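Peptidase S8 and S53, subtilisin, kexin, sedolisin (PDB 4KG7) is a mycosin (MycP3), a subtilisin-like serine endopeptidase of the mycobacterial ESX-3 type VII secretion system, which probably cleaves peptide bonds through a catalytic triad of the subtilisin type. Local coordinates at residues Pro15-Gly21 with Ala162-Arg167; Thr35-Pro39 with Leu312-Thr316; Val181-Pro185 with Gly224-Glu228; His346-Thr351 with Ala372-Trp376. All coordinates share one frame; numbering follows the deposited sequence.

Contact 1. Residues Pro15-Gly21 with Ala162-Arg167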
loop_
_atom_site.group_PDB
_atom_site.type_symbol
_atom_site.label_atom_id
_atom_site.label_comp_id
_atom_site.label_asym_id
_atom_site.label_seq_id
_atom_site.Cartn_x
_atom_site.Cartn_y
_atom_site.Cartn_z
ATOM N N PRO A 15 -1.675 -16.575 -14.796
ATOM C CA PRO A 15 -1.775 -16.124 -13.417
ATOM C C PRO A 15 -2.005 -17.324 -12.494
ATOM O O PRO A 15 -2.505 -18.364 -12.944
ATOM C CB PRO A 15 -2.964 -15.166 -13.434
ATOM C CG PRO A 15 -3.708 -15.425 -14.673
ATOM C CD PRO A 15 -2.803 -16.130 -15.628
ATOM N N PRO A 16 -1.613 -17.193 -11.217
ATOM C CA PRO A 16 -1.902 -18.254 -10.279
ATOM C C PRO A 16 -3.381 -18.255 -9.900
ATOM O O PRO A 16 -4.076 -17.262 -10.151
ATOM C CB PRO A 16 -1.026 -17.882 -9.086
ATOM C CG PRO A 16 -1.090 -16.398 -9.092
ATOM C CD PRO A 16 -1.097 -15.986 -10.529
ATOM N N PRO A 17 -3.854 -19.349 -9.282
ATOM C CA PRO A 17 -5.138 -19.317 -8.570
ATOM C C PRO A 17 -5.110 -18.364 -7.370
ATOM O O PRO A 17 -4.025 -17.991 -6.887
ATOM C CB PRO A 17 -5.294 -20.766 -8.113
ATOM C CG PRO A 17 -3.914 -21.250 -7.912
ATOM C CD PRO A 17 -3.118 -20.594 -9.014
ATOM N N GLY A 18 -6.283 -17.946 -6.891
ATOM C CA GLY A 18 -6.403 -17.116 -5.706
ATOM C C GLY A 18 -6.606 -17.872 -4.383
ATOM O O GLY A 18 -7.026 -17.297 -3.409
ATOM N N THR A 19 -6.263 -19.154 -4.362
ATOM C CA THR A 19 -6.298 -19.986 -3.177
ATOM C C THR A 19 -5.588 -19.290 -2.050
ATOM O O THR A 19 -4.523 -18.682 -2.259
ATOM C CB THR A 19 -5.559 -21.320 -3.474
ATOM O OG1 THR A 19 -6.068 -21.879 -4.701
ATOM C CG2 THR A 19 -5.699 -22.353 -2.361
ATOM N N ALA A 20 -6.152 -19.385 -0.852
ATOM C CA ALA A 20 -5.492 -18.830 0.319
ATOM C C ALA A 20 -4.599 -19.885 0.970
ATOM O O ALA A 20 -4.428 -20.973 0.453
ATOM C CB ALA A 20 -6.528 -18.280 1.291
ATOM N N GLY A 21 -4.000 -19.515 2.103
ATOM C CA GLY A 21 -3.184 -20.420 2.907
ATOM C C GLY A 21 -1.686 -20.310 2.626
ATOM O O GLY A 21 -1.263 -20.022 1.519
ATOM N N ALA A 162 1.113 -12.964 -5.146
ATOM C CA ALA A 162 0.477 -13.173 -6.452
ATOM C C ALA A 162 -0.891 -13.816 -6.271
ATOM O O ALA A 162 -1.863 -13.432 -6.936
ATOM C CB ALA A 162 1.338 -14.045 -7.319
ATOM N N ARG A 163 -0.971 -14.821 -5.398
ATOM C CA ARG A 163 -2.259 -15.442 -5.142
ATOM C C ARG A 163 -3.236 -14.442 -4.533
ATOM O O ARG A 163 -4.428 -14.422 -4.876
ATOM C CB ARG A 163 -2.100 -16.665 -4.247
ATOM C CG ARG A 163 -1.413 -17.819 -4.962
ATOM C CD ARG A 163 -1.523 -19.095 -4.134
ATOM N NE ARG A 163 -0.560 -19.161 -3.043
ATOM C CZ ARG A 163 -0.787 -19.577 -1.796
ATOM N NH1 ARG A 163 -1.997 -19.859 -1.333
ATOM N NH2 ARG A 163 0.237 -19.673 -0.971
ATOM N N ALA A 164 -2.750 -13.641 -3.591
ATOM C CA ALA A 164 -3.625 -12.681 -2.900
ATOM C C ALA A 164 -4.187 -11.640 -3.846
ATOM O O ALA A 164 -5.311 -11.179 -3.674
ATOM C CB ALA A 164 -2.871 -12.010 -1.767
ATOM N N VAL A 165 -3.391 -11.246 -4.819
ATOM C CA VAL A 165 -3.824 -10.269 -5.811
ATOM C C VAL A 165 -4.958 -10.829 -6.661
ATOM O O VAL A 165 -5.950 -10.163 -6.881
ATOM C CB VAL A 165 -2.625 -9.786 -6.667
ATOM C CG1 VAL A 165 -3.067 -9.126 -7.969
ATOM C CG2 VAL A 165 -1.698 -8.884 -5.856
ATOM N N VAL A 166 -4.797 -12.061 -7.133
ATOM C CA VAL A 166 -5.853 -12.737 -7.861
ATOM C C VAL A 166 -7.093 -12.874 -6.988
ATOM O O VAL A 166 -8.203 -12.632 -7.449
ATOM C CB VAL A 166 -5.383 -14.102 -8.344
ATOM C CG1 VAL A 166 -6.571 -14.885 -8.887
ATOM C CG2 VAL A 166 -4.303 -13.901 -9.389
ATOM N N ARG A 167 -6.914 -13.290 -5.735
ATOM C CA ARG A 167 -8.057 -13.441 -4.821
ATOM C C ARG A 167 -8.807 -12.119 -4.625
ATOM O O ARG A 167 -10.020 -12.080 -4.726
ATOM C CB ARG A 167 -7.558 -13.987 -3.488
ATOM C CG ARG A 167 -8.637 -14.364 -2.505
ATOM C CD ARG A 167 -7.999 -14.860 -1.217
ATOM N NE ARG A 167 -9.010 -15.457 -0.333
ATOM C CZ ARG A 167 -9.560 -16.672 -0.484
ATOM N NH1 ARG A 167 -9.131 -17.507 -1.431
ATOM N NH2 ARG A 167 -10.485 -17.108 0.389
#
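In this subtilisin fold, P16 and G18 belong to an N-terminal arm that crosses helix 150-170 and packs on R163, V166 and R167. The arm has no regular secondary structure. Its run of prolines favours an extended chain, with P17 O lying near R163 CG, and the carbonyls of G18 to G21 are the ones the arginines hold. P16 lies against the helix with its ring: CG sits 3.8 Å from A162 CB, while CD meets V166 CG2. V194 and A198 of helix 193-205 also touch the P16 ring. G18 comes closest of all to the helix backbone. Its CA approaches R163 O at 3.4 Å in a CA-H...O contact, a nearness that suits a residue with no CB.

Two arginines hold the carbonyls from G18 onward. R167, with its chain fully extended from CG to NE, sends NH1 to G18 O at 2.9 Å (N-H...O 161°), and A20 CB covers one face of its guanidinium. R167 NE is taken by G88 O.

R163 is buried and needs many partners. The bend at chi3 (-80°) turns its guanidinium along the arm, and E159 of the same helix probably offsets part of its charge through a salt bridge to NH2. NH1 reaches T19 O at 2.9 Å from above the carbonyl plane, and T19 O also receives the hydroxyl of Y91. The bond from NH1 to A20 O is weak. G21, whose positive phi glycine adopts easily, presents its O to both terminal nitrogens: NH1, on a lone pair, and NH2 each lie 2.9 Å from G21 O.

Contact 2. Residues Thr35-Pro39 with Leu312-Thr316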
loop_
_atom_site.group_PDB
_atom_site.type_symbol
_atom_site.label_atom_id
_atom_site.label_comp_id
_atom_site.label_asym_id
_atom_site.label_seq_id
_atom_site.Cartn_x
_atom_site.Cartn_y
_atom_site.Cartn_z
ATOM N N THR A 35 -0.778 -0.924 18.058
ATOM C CA THR A 35 -0.421 0.495 17.976
ATOM C C THR A 35 -0.999 1.278 19.156
ATOM O O THR A 35 -2.045 0.917 19.691
ATOM C CB THR A 35 -0.918 1.099 16.650
ATOM O OG1 THR A 35 -2.317 0.813 16.474
ATOM C CG2 THR A 35 -0.180 0.514 15.499
ATOM N N SER A 36 -0.310 2.334 19.553
ATOM C CA SER A 36 -0.580 3.040 20.798
ATOM C C SER A 36 -0.573 4.548 20.548
ATOM O O SER A 36 -0.225 5.014 19.473
ATOM C CB SER A 36 0.518 2.714 21.872
ATOM O OG SER A 36 0.615 1.310 22.112
ATOM N N VAL A 37 -0.940 5.292 21.580
ATOM C CA VAL A 37 -0.859 6.753 21.553
ATOM C C VAL A 37 0.517 7.224 22.032
ATOM O O VAL A 37 0.950 6.900 23.123
ATOM C CB VAL A 37 -1.997 7.382 22.385
ATOM C CG1 VAL A 37 -1.910 8.893 22.428
ATOM C CG2 VAL A 37 -3.349 6.973 21.811
ATOM N N LEU A 38 1.161 8.067 21.225
ATOM C CA LEU A 38 2.441 8.642 21.574
ATOM C C LEU A 38 2.247 9.701 22.656
ATOM O O LEU A 38 1.507 10.645 22.439
ATOM C CB LEU A 38 3.041 9.265 20.307
ATOM C CG LEU A 38 4.466 9.782 20.392
ATOM C CD1 LEU A 38 5.420 8.634 20.714
ATOM C CD2 LEU A 38 4.803 10.445 19.059
ATOM N N PRO A 39 2.918 9.565 23.817
ATOM C CA PRO A 39 2.708 10.567 24.828
ATOM C C PRO A 39 3.056 11.985 24.370
ATOM O O PRO A 39 4.008 12.191 23.607
ATOM C CB PRO A 39 3.611 10.101 25.972
ATOM C CG PRO A 39 3.629 8.616 25.828
ATOM C CD PRO A 39 3.640 8.395 24.353
ATOM N N LEU A 312 8.181 4.295 22.206
ATOM C CA LEU A 312 7.227 4.548 21.126
ATOM C C LEU A 312 7.793 5.545 20.129
ATOM O O LEU A 312 8.494 6.478 20.503
ATOM C CB LEU A 312 5.908 5.050 21.681
ATOM C CG LEU A 312 5.053 4.025 22.426
ATOM C CD1 LEU A 312 3.814 4.719 22.965
ATOM C CD2 LEU A 312 4.663 2.883 21.505
ATOM N N VAL A 313 7.482 5.306 18.859
ATOM C CA VAL A 313 7.890 6.172 17.770
ATOM C C VAL A 313 6.684 6.399 16.875
ATOM O O VAL A 313 5.777 5.549 16.814
ATOM C CB VAL A 313 9.059 5.576 16.968
ATOM C CG1 VAL A 313 10.291 5.435 17.851
ATOM C CG2 VAL A 313 8.664 4.247 16.342
ATOM N N PRO A 314 6.664 7.535 16.160
ATOM C CA PRO A 314 5.499 7.815 15.297
ATOM C C PRO A 314 5.370 6.809 14.163
ATOM O O PRO A 314 6.324 6.085 13.809
ATOM C CB PRO A 314 5.789 9.223 14.753
ATOM C CG PRO A 314 6.741 9.819 15.712
ATOM C CD PRO A 314 7.580 8.682 16.215
ATOM N N LEU A 315 4.168 6.732 13.636
ATOM C CA LEU A 315 3.896 5.928 12.457
ATOM C C LEU A 315 4.358 6.700 11.241
ATOM O O LEU A 315 3.844 7.774 10.951
ATOM C CB LEU A 315 2.413 5.594 12.355
ATOM C CG LEU A 315 1.801 4.877 13.563
ATOM C CD1 LEU A 315 0.317 4.579 13.364
ATOM C CD2 LEU A 315 2.521 3.583 13.865
ATOM N N THR A 316 5.339 6.150 10.534
ATOM C CA THR A 316 5.847 6.791 9.315
ATOM C C THR A 316 6.110 5.732 8.281
ATOM O O THR A 316 6.524 4.615 8.611
ATOM C CB THR A 316 7.153 7.575 9.509
ATOM O OG1 THR A 316 8.277 6.661 9.646
ATOM C CG2 THR A 316 7.003 8.508 10.658
#
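The bond from T35 OG1 to S302 OG of strand 301-306 holds T35 in place, its methyl CG2 4.4 Å from L315 CD2. Further along, the backbone N of L38 is bound by N303 OD1, so polar bonds to the central strand position the arm while leucines and prolines make most of the direct contact with residues 312-316.

L38 and L312 carry most of it. With CG anti to the backbone N (chi1 -173°), L38 extends across strand 312-314 and divides its branches: CD1 rests 3.7 Å from L312 CB, and CD2 lies 3.9 Å from P314 CG. L312 runs past it in the opposite direction, and its CD1 touches both V37 O at 3.6 Å and P39 CD at 3.9 Å, with S36 CB beside the same branch. Forked leucines suit such an uneven surface because each methyl can meet a different neighbour, and A304 of strand 301-306 backs both L38 and L312.

Residues 35-39 thus pack against the small antiparallel sheet 292-293, 301-306 and 312-314, bonded to strand 301-306 and touching strand 312-314. A short link separates strand 312-314 from helix 318-335, where S319, the predicted nucleophile, stands near the helix start as in subtilisins.

Contact 3. Residues Val181-Pro185 with Gly224-Glu228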
loop_
_atom_site.group_PDB
_atom_site.type_symbol
_atom_site.label_atom_id
_atom_site.label_comp_id
_atom_site.label_asym_id
_atom_site.label_seq_id
_atom_site.Cartn_x
_atom_site.Cartn_y
_atom_site.Cartn_z
ATOM N N VAL A 181 6.099 -3.952 1.449
ATOM C CA VAL A 181 7.146 -3.865 0.430
ATOM C C VAL A 181 8.163 -4.974 0.662
ATOM O O VAL A 181 8.575 -5.229 1.803
ATOM C CB VAL A 181 7.913 -2.523 0.558
ATOM C CG1 VAL A 181 9.059 -2.402 -0.432
ATOM C CG2 VAL A 181 6.960 -1.355 0.397
ATOM N N THR A 182 8.600 -5.598 -0.421
ATOM C CA THR A 182 9.758 -6.466 -0.433
ATOM C C THR A 182 10.776 -5.909 -1.420
ATOM O O THR A 182 10.404 -5.523 -2.527
ATOM C CB THR A 182 9.367 -7.899 -0.849
ATOM O OG1 THR A 182 8.393 -8.382 0.087
ATOM C CG2 THR A 182 10.582 -8.824 -0.907
ATOM N N CYS A 183 12.050 -5.875 -1.036
ATOM C CA CYS A 183 13.092 -5.423 -1.932
ATOM C C CYS A 183 14.081 -6.536 -2.157
ATOM O O CYS A 183 14.292 -7.367 -1.265
ATOM C CB CYS A 183 13.825 -4.210 -1.379
ATOM S SG CYS A 183 12.802 -2.693 -1.401
ATOM N N LEU A 184 14.638 -6.583 -3.368
ATOM C CA LEU A 184 15.725 -7.501 -3.687
ATOM C C LEU A 184 16.835 -6.760 -4.394
ATOM O O LEU A 184 16.591 -5.830 -5.144
ATOM C CB LEU A 184 15.236 -8.619 -4.606
ATOM C CG LEU A 184 14.580 -9.806 -3.890
ATOM C CD1 LEU A 184 14.099 -10.804 -4.924
ATOM C CD2 LEU A 184 15.543 -10.468 -2.922
ATOM N N PRO A 185 18.076 -7.180 -4.172
ATOM C CA PRO A 185 19.113 -6.547 -4.949
ATOM C C PRO A 185 18.925 -6.889 -6.433
ATOM O O PRO A 185 18.436 -7.973 -6.776
ATOM C CB PRO A 185 20.408 -7.150 -4.372
ATOM C CG PRO A 185 19.988 -8.399 -3.710
ATOM C CD PRO A 185 18.598 -8.179 -3.222
ATOM N N GLY A 224 12.585 -9.344 2.503
ATOM C CA GLY A 224 13.828 -9.661 1.784
ATOM C C GLY A 224 15.028 -8.813 2.194
ATOM O O GLY A 224 15.364 -8.719 3.380
ATOM N N ALA A 225 15.696 -8.219 1.200
ATOM C CA ALA A 225 16.827 -7.316 1.430
ATOM C C ALA A 225 16.404 -5.922 1.915
ATOM O O ALA A 225 15.282 -5.473 1.688
ATOM C CB ALA A 225 17.651 -7.189 0.159
ATOM N N ALA A 226 17.329 -5.230 2.579
ATOM C CA ALA A 226 17.089 -3.859 2.961
ATOM C C ALA A 226 16.876 -3.068 1.664
ATOM O O ALA A 226 17.657 -3.167 0.726
ATOM C CB ALA A 226 18.264 -3.298 3.764
ATOM N N CYS A 227 15.794 -2.320 1.617
ATOM C CA CYS A 227 15.515 -1.419 0.503
ATOM C C CYS A 227 16.502 -0.249 0.476
ATOM O O CYS A 227 16.812 0.305 1.523
ATOM C CB CYS A 227 14.106 -0.865 0.660
ATOM S SG CYS A 227 12.787 -2.112 0.579
ATOM N N GLU A 228 16.975 0.151 -0.703
ATOM C CA GLU A 228 17.832 1.320 -0.811
ATOM C C GLU A 228 17.399 2.170 -1.983
ATOM O O GLU A 228 17.014 1.642 -3.034
ATOM C CB GLU A 228 19.302 0.903 -1.003
ATOM C CG GLU A 228 19.915 0.291 0.240
ATOM C CD GLU A 228 21.333 -0.232 0.054
ATOM O OE1 GLU A 228 21.917 -0.129 -1.058
ATOM O OE2 GLU A 228 21.861 -0.775 1.057
HETATM O O HOH W 1 12.735 -6.459 1.696
#
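C183 and C227 are joined by a disulfide, SG to SG 2.1 Å, and with A225 they have the most surface buried here. Both sulfurs lie anti to their own carbonyl carbons, with chi1 of -71° at C183 and -63° at C227, and the bond torsion of 97° is close to the relaxed value for a disulfide. V181 CG1 packs on C227 SG at 3.9 Å, and the V181 side chain lies near, without touching, the predicted charge-relay residues S319 and H104.

A225 adds a backbone and an apolar contact. Its N donates to C183 O over 3.0 Å. Its CB points at the strand and already lies 3.6 Å from P185 CD, so a single methyl suits the place. One water joins the same backbones: it accepts from C183 N at 2.9 Å and from G224 N at 3.0 Å, and donates to A225 O at 2.7 Å. The loop is thus tied covalently at one point and by polar bonds at another, just after residues 219-223, which are not modelled.

Strand 182-185 is also paired antiparallel with strand 248-251, through T182 with I251 and L184 with V249. Helix 150-170 supports T182 and L184 through A154, and its D157 bonds T182 OG1; M276 touches both cysteines.

Contact 4. Residues His346-Thr351 with Ala372-Trp376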
loop_
_atom_site.group_PDB
_atom_site.type_symbol
_atom_site.label_atom_id
_atom_site.label_comp_id
_atom_site.label_asym_id
_atom_site.label_seq_id
_atom_site.Cartn_x
_atom_site.Cartn_y
_atom_site.Cartn_z
ATOM N N HIS A 346 -4.480 7.591 -14.627
ATOM C CA HIS A 346 -4.163 8.807 -15.375
ATOM C C HIS A 346 -4.725 10.045 -14.684
ATOM O O HIS A 346 -4.058 11.070 -14.564
ATOM C CB HIS A 346 -4.730 8.686 -16.799
ATOM C CG HIS A 346 -4.517 9.900 -17.651
ATOM N ND1 HIS A 346 -3.347 10.137 -18.344
ATOM C CD2 HIS A 346 -5.329 10.944 -17.917
ATOM C CE1 HIS A 346 -3.467 11.261 -19.024
ATOM N NE2 HIS A 346 -4.643 11.789 -18.754
ATOM N N ARG A 347 -5.950 9.957 -14.220
ATOM C CA ARG A 347 -6.584 11.071 -13.541
ATOM C C ARG A 347 -5.813 11.429 -12.251
ATOM O O ARG A 347 -5.640 12.595 -11.907
ATOM C CB ARG A 347 -8.024 10.669 -13.266
ATOM C CG ARG A 347 -8.864 11.653 -12.504
ATOM C CD ARG A 347 -10.325 11.245 -12.594
ATOM N NE ARG A 347 -10.941 11.663 -13.852
ATOM C CZ ARG A 347 -11.542 12.833 -14.065
ATOM N NH1 ARG A 347 -11.615 13.763 -13.110
ATOM N NH2 ARG A 347 -12.054 13.080 -15.262
ATOM N N LEU A 348 -5.393 10.403 -11.507
ATOM C CA LEU A 348 -4.679 10.642 -10.261
ATOM C C LEU A 348 -3.343 11.299 -10.542
ATOM O O LEU A 348 -2.934 12.256 -9.850
ATOM C CB LEU A 348 -4.484 9.325 -9.534
ATOM C CG LEU A 348 -5.755 8.704 -8.939
ATOM C CD1 LEU A 348 -5.456 7.331 -8.404
ATOM C CD2 LEU A 348 -6.348 9.573 -7.843
ATOM N N THR A 349 -2.608 10.770 -11.514
ATOM C CA THR A 349 -1.262 11.302 -11.756
ATOM C C THR A 349 -1.293 12.651 -12.476
ATOM O O THR A 349 -0.506 13.530 -12.166
ATOM C CB THR A 349 -0.355 10.328 -12.511
ATOM O OG1 THR A 349 -0.933 10.026 -13.792
ATOM C CG2 THR A 349 -0.142 9.055 -11.743
ATOM N N THR A 350 -2.199 12.835 -13.422
ATOM C CA THR A 350 -2.193 14.081 -14.208
ATOM C C THR A 350 -2.656 15.270 -13.378
ATOM O O THR A 350 -2.358 16.423 -13.720
ATOM C CB THR A 350 -3.069 13.941 -15.467
ATOM O OG1 THR A 350 -4.428 13.789 -15.101
ATOM C CG2 THR A 350 -2.648 12.782 -16.272
ATOM N N THR A 351 -3.343 15.009 -12.262
ATOM C CA THR A 351 -3.832 16.090 -11.383
ATOM C C THR A 351 -3.028 16.245 -10.095
ATOM O O THR A 351 -3.357 17.077 -9.262
ATOM C CB THR A 351 -5.319 15.907 -10.994
ATOM O OG1 THR A 351 -5.499 14.705 -10.221
ATOM C CG2 THR A 351 -6.203 15.850 -12.232
ATOM N N ALA A 372 -8.726 18.017 -7.091
ATOM C CA ALA A 372 -8.380 18.172 -8.511
ATOM C C ALA A 372 -8.744 16.902 -9.282
ATOM O O ALA A 372 -9.290 16.964 -10.385
ATOM C CB ALA A 372 -6.916 18.484 -8.666
ATOM N N ALA A 373 -8.448 15.741 -8.697
ATOM C CA ALA A 373 -8.774 14.466 -9.349
ATOM C C ALA A 373 -10.275 14.282 -9.528
ATOM O O ALA A 373 -10.748 13.706 -10.526
ATOM C CB ALA A 373 -8.174 13.302 -8.575
ATOM N N LEU A 374 -11.041 14.806 -8.580
ATOM C CA LEU A 374 -12.472 14.649 -8.595
ATOM C C LEU A 374 -13.171 15.661 -9.475
ATOM O O LEU A 374 -14.336 15.487 -9.770
ATOM C CB LEU A 374 -13.017 14.712 -7.161
ATOM C CG LEU A 374 -12.680 13.442 -6.358
ATOM C CD1 LEU A 374 -12.768 13.714 -4.870
ATOM C CD2 LEU A 374 -13.564 12.260 -6.727
ATOM N N THR A 375 -12.474 16.710 -9.900
ATOM C CA THR A 375 -13.110 17.757 -10.700
ATOM C C THR A 375 -12.516 17.978 -12.094
ATOM O O THR A 375 -13.061 18.757 -12.889
ATOM C CB THR A 375 -13.072 19.081 -9.938
ATOM O OG1 THR A 375 -11.722 19.429 -9.659
ATOM C CG2 THR A 375 -13.837 18.972 -8.639
ATOM N N TRP A 376 -11.408 17.320 -12.400
ATOM C CA TRP A 376 -10.749 17.479 -13.693
ATOM C C TRP A 376 -11.633 17.010 -14.850
ATOM O O TRP A 376 -12.355 16.021 -14.737
ATOM C CB TRP A 376 -9.433 16.698 -13.685
ATOM C CG TRP A 376 -8.633 16.780 -14.955
ATOM C CD1 TRP A 376 -7.981 17.874 -15.454
ATOM C CD2 TRP A 376 -8.373 15.704 -15.865
ATOM N NE1 TRP A 376 -7.341 17.547 -16.634
ATOM C CE2 TRP A 376 -7.570 16.222 -16.909
ATOM C CE3 TRP A 376 -8.752 14.353 -15.905
ATOM C CZ2 TRP A 376 -7.136 15.436 -17.984
ATOM C CZ3 TRP A 376 -8.313 13.565 -16.963
ATOM C CH2 TRP A 376 -7.515 14.114 -17.994
#
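R347 reaches from helix 341-350 to the C-terminal end of helix 370-375 and grips A373 and W376 there. The bend at chi3 (-81°) swings its guanidinium onto the helix end. NH1 bonds A373 O at 2.7 Å, nearly straight and in the guanidinium plane. W376 O is held end-on by two nitrogens, NH1 at 2.9 Å and NH2 at 3.0 Å, both arriving from the same face of its carbonyl. Arginine suits the place because its several N-H groups let it serve two carbonyls that converge on NH1, and its charge would probably be favoured by the helix dipole.

W376 has left the helix, and its side chain brings the indole back over helix 341-350. CE3 lies over one face of the R347 guanidinium, 3.6 Å from NH2, but the planes are 62° apart, so the two groups are not stacked. The H346 ring meets the far end of the indole obliquely, NE2 to CH2 3.8 Å.

T351 lies between the two helices. Its OG1 takes the crowded position between N and carbonyl carbon (chi1 64°), from which it bonds R347 O at 2.7 Å, a turn that directs CG2 to W376 CB at 3.6 Å. T351 CB lies 3.8 Å from A372 CB, a small residue that lets the two segments approach.

Both helices rest on helix 318-335: L348 packs on V328 and A373 on V332. R347 also touches V332 and makes a cation-pi contact with F336, while L348 reaches L260 of strand 259-265 in the central parallel sheet.

In the fold
The contacts are spread over one catalytic domain, with centres 22 to 33 Å apart. Contacts 1 and 2 bring the N-terminal arm, residues 15-21 and then 35-39, onto later parts of the chain; their segments alternate in sequence, and the contacts lie on opposite sides of the chain's centre. Contact 3 is nested within the loop closed by contact 2. Helix 150-170, part of contact 1, also packs on contact 3, their nearest atoms about 10 Å apart. Contact 4 comes last, joining two C-terminal helices that pack on helix 318-335, whose start follows soon after strand 312-314 of contact 2. Contacts 2 and 3 lie near the predicted charge relay; contacts 1 and 4 lie away from it and join parts of the fold largely through arginines.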